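Local structure of CysQ, sulfite synthesis pathway protein (Bacteroides thetaiotaomicron VPI-5482, 3B8B) at residues A251-A256 with M261-A266. The protein probably hydrolyses the 3'-phosphate of adenosine 3',5'-bisphosphate to give AMP and phosphate, as a magnesium-dependent member of the inositol monophosphatase superfamily. Residues are numbered along the deposited sequence; the frame is centred on the assembly and turned at random.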
ATOM      1  N   ALA A 251       4.207  -1.672  -1.118  1.00 18.68           N
ATOM      2  CA  ALA A 251       4.176  -0.219  -1.104  1.00 18.45           C
ATOM      3  C   ALA A 251       4.135   0.324   0.329  1.00 18.62           C
ATOM      4  O   ALA A 251       4.918   1.207   0.696  1.00 18.18           O
ATOM      5  CB  ALA A 251       2.983   0.310  -1.941  1.00 18.34           C
ATOM      6  N   GLY A 252       3.221  -0.213   1.129  1.00 18.30           N
ATOM      7  CA  GLY A 252       3.089   0.211   2.511  1.00 18.15           C
ATOM      8  C   GLY A 252       4.350  -0.061   3.312  1.00 17.39           C
ATOM      9  O   GLY A 252       4.725   0.713   4.200  1.00 18.14           O
ATOM     10  N   HIS A 253       5.020  -1.149   2.992  1.00 17.81           N
ATOM     11  CA  HIS A 253       6.251  -1.554   3.667  1.00 18.32           C
ATOM     12  C   HIS A 253       7.357  -0.521   3.405  1.00 17.90           C
ATOM     13  O   HIS A 253       8.069  -0.130   4.318  1.00 18.32           O
ATOM     14  CB  HIS A 253       6.597  -2.964   3.188  1.00 17.78           C
ATOM     15  CG  HIS A 253       7.713  -3.627   3.914  1.00 19.26           C
ATOM     16  ND1 HIS A 253       7.996  -4.951   3.713  1.00 18.96           N
ATOM     17  CD2 HIS A 253       8.616  -3.172   4.814  1.00 18.03           C
ATOM     18  CE1 HIS A 253       9.032  -5.300   4.462  1.00 18.60           C
ATOM     19  NE2 HIS A 253       9.433  -4.236   5.140  1.00 18.65           N
ATOM     20  N   ALA A 254       7.484  -0.031   2.167  1.00 18.54           N
ATOM     21  CA  ALA A 254       8.446   1.029   1.894  1.00 18.73           C
ATOM     22  C   ALA A 254       8.130   2.280   2.712  1.00 18.93           C
ATOM     23  O   ALA A 254       9.024   2.936   3.252  1.00 18.78           O
ATOM     24  CB  ALA A 254       8.466   1.357   0.388  1.00 17.81           C
ATOM     25  N   ILE A 255       6.847   2.606   2.767  1.00 18.50           N
ATOM     26  CA  ILE A 255       6.366   3.764   3.498  1.00 19.25           C
ATOM     27  C   ILE A 255       6.681   3.600   4.989  1.00 18.75           C
ATOM     28  O   ILE A 255       7.247   4.488   5.639  1.00 18.94           O
ATOM     29  CB  ILE A 255       4.878   4.034   3.186  1.00 18.73           C
ATOM     30  CG1 ILE A 255       4.735   4.483   1.720  1.00 19.26           C
ATOM     31  CG2 ILE A 255       4.296   5.073   4.154  1.00 20.50           C
ATOM     32  CD1 ILE A 255       3.312   4.239   1.160  1.00 19.87           C
ATOM     33  N   ALA A 256       6.349   2.439   5.514  1.00 18.38           N
ATOM     34  CA  ALA A 256       6.633   2.141   6.918  1.00 18.83           C
ATOM     35  C   ALA A 256       8.123   2.307   7.247  1.00 18.49           C
ATOM     36  O   ALA A 256       8.499   2.969   8.234  1.00 18.97           O
ATOM     37  CB  ALA A 256       6.152   0.724   7.209  1.00 18.35           C
HETATM   38  N   MSE A 261       9.384   2.664  10.904  1.00 19.37           N
HETATM   39  CA  MSE A 261       8.662   1.458  11.255  1.00 19.01           C
HETATM   40  C   MSE A 261       9.250   0.299  10.442  1.00 19.22           C
HETATM   41  O   MSE A 261      10.211   0.474   9.690  1.00 20.24           O
HETATM   42  CB  MSE A 261       7.145   1.592  10.977  1.00 19.38           C
HETATM   43  CG  MSE A 261       6.535   2.912  11.377  1.00 20.11           C
HETATM   44 SE   MSE A 261       6.647   3.300  13.291  0.80 26.47          SE
HETATM   45  CE  MSE A 261       6.216   5.251  13.169  1.00 21.18           C
ATOM     46  N   GLU A 262       8.667  -0.879  10.592  1.00 19.78           N
ATOM     47  CA  GLU A 262       9.103  -2.053   9.849  1.00 19.65           C
ATOM     48  C   GLU A 262       7.937  -3.033   9.731  1.00 19.40           C
ATOM     49  O   GLU A 262       7.000  -2.989  10.537  1.00 20.26           O
ATOM     50  CB  GLU A 262      10.309  -2.683  10.534  1.00 19.76           C
ATOM     51  CG  GLU A 262      11.003  -3.813   9.809  1.00 21.71           C
ATOM     52  CD  GLU A 262      11.417  -3.448   8.413  1.00 21.11           C
ATOM     53  OE1 GLU A 262      10.580  -3.598   7.512  1.00 20.55           O
ATOM     54  OE2 GLU A 262      12.586  -3.073   8.224  1.00 22.53           O
ATOM     55  N   VAL A 263       7.981  -3.862   8.692  1.00 18.74           N
ATOM     56  CA  VAL A 263       6.974  -4.900   8.481  1.00 18.31           C
ATOM     57  C   VAL A 263       7.718  -6.246   8.626  1.00 18.31           C
ATOM     58  O   VAL A 263       8.385  -6.730   7.691  1.00 18.04           O
ATOM     59  CB  VAL A 263       6.271  -4.801   7.113  1.00 18.53           C
ATOM     60  CG1 VAL A 263       5.175  -5.874   6.995  1.00 19.67           C
ATOM     61  CG2 VAL A 263       5.688  -3.395   6.913  1.00 19.23           C
ATOM     62  N   TYR A 264       7.618  -6.818   9.816  1.00 17.65           N
ATOM     63  CA  TYR A 264       8.327  -8.055  10.162  1.00 18.64           C
ATOM     64  C   TYR A 264       7.528  -9.282   9.753  1.00 18.89           C
ATOM     65  O   TYR A 264       6.280  -9.291   9.848  1.00 19.50           O
ATOM     66  CB  TYR A 264       8.574  -8.122  11.681  1.00 19.66           C
ATOM     67  CG  TYR A 264       9.534  -7.070  12.163  1.00 18.47           C
ATOM     68  CD1 TYR A 264      10.901  -7.215  11.959  1.00 21.01           C
ATOM     69  CD2 TYR A 264       9.081  -5.900  12.780  1.00 20.11           C
ATOM     70  CE1 TYR A 264      11.785  -6.242  12.366  1.00 22.49           C
ATOM     71  CE2 TYR A 264       9.970  -4.922  13.193  1.00 19.82           C
ATOM     72  CZ  TYR A 264      11.298  -5.091  12.994  1.00 21.65           C
ATOM     73  OH  TYR A 264      12.219  -4.135  13.380  1.00 22.95           O
ATOM     74  N   GLN A 265       8.236 -10.333   9.364  1.00 18.45           N
ATOM     75  CA  GLN A 265       7.657 -11.670   9.345  1.00 18.93           C
ATOM     76  C   GLN A 265       7.318 -12.017  10.797  1.00 19.11           C
ATOM     77  O   GLN A 265       8.178 -11.984  11.676  1.00 19.85           O
ATOM     78  CB  GLN A 265       8.627 -12.671   8.739  1.00 19.10           C
ATOM     79  CG  GLN A 265       8.942 -12.423   7.268  1.00 19.35           C
ATOM     80  CD  GLN A 265       9.938 -13.433   6.742  1.00 20.30           C
ATOM     81  OE1 GLN A 265       9.731 -14.660   6.886  1.00 20.63           O
ATOM     82  NE2 GLN A 265      11.049 -12.952   6.164  1.00 19.27           N
ATOM     83  N   ALA A 266       6.062 -12.321  11.050  1.00 19.50           N
ATOM     84  CA  ALA A 266       5.619 -12.593  12.424  1.00 20.82           C
ATOM     85  C   ALA A 266       6.368 -13.792  12.972  1.00 21.24           C
ATOM     86  O   ALA A 266       6.450 -14.845  12.330  1.00 21.54           O
ATOM     87  CB  ALA A 266       4.112 -12.801  12.483  1.00 21.84           C
TER
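The reversal from helix 246-258 into strand 261-265 brings His253 and Ala256 against Met261, Glu262 and Val263. The axes of helix 251-256 and strand 261-265 run at 137°, N to C, and illustrate how a short connection can be fastened at two levels. Nearest the turn, the amide N of Met261 donates to the O of Ala256 over 2.8 Å. Beside this bond, Ala256 CB and Met261 CB meet at 4.0 Å. Farther along, the imidazole of His253 lies across the start of the strand. With its CG anti to the backbone N (chi1 -171°), the ring reaches out so that CB of Val263 sits almost over its centre, 3.6 Å from the centroid, a CH-pi contact. NE2 of His253 donates to OE1 of Glu262 at 2.7 Å in a bent bond (139° at the hydrogen); OE1 lies somewhat out of the imidazole plane and is met close to the line of its C-O bond, the carboxylate standing nearly perpendicular to the ring. Glu262 starts away from the helix, but its chain bends at chi2 and folds OE1 back, where its anti lone pair takes the amide N of Val263 at 2.9 Å. Two donors thus grip this oxygen of a buried glutamate, while OE2 forms a salt bridge with Arg257 and Tyr274 OH bonds to ND1 of His253. A leucine in place of His253 would probably leave OE1 with one donor fewer and Tyr274 without its imidazole partner. Helix 246-258 lies between strand 261-265, which pairs with 280-288, and strand 131-139 of the large mixed sheet, a helix layer between two sheets as in the alternating alpha/beta sandwich of the inositol monophosphatase fold.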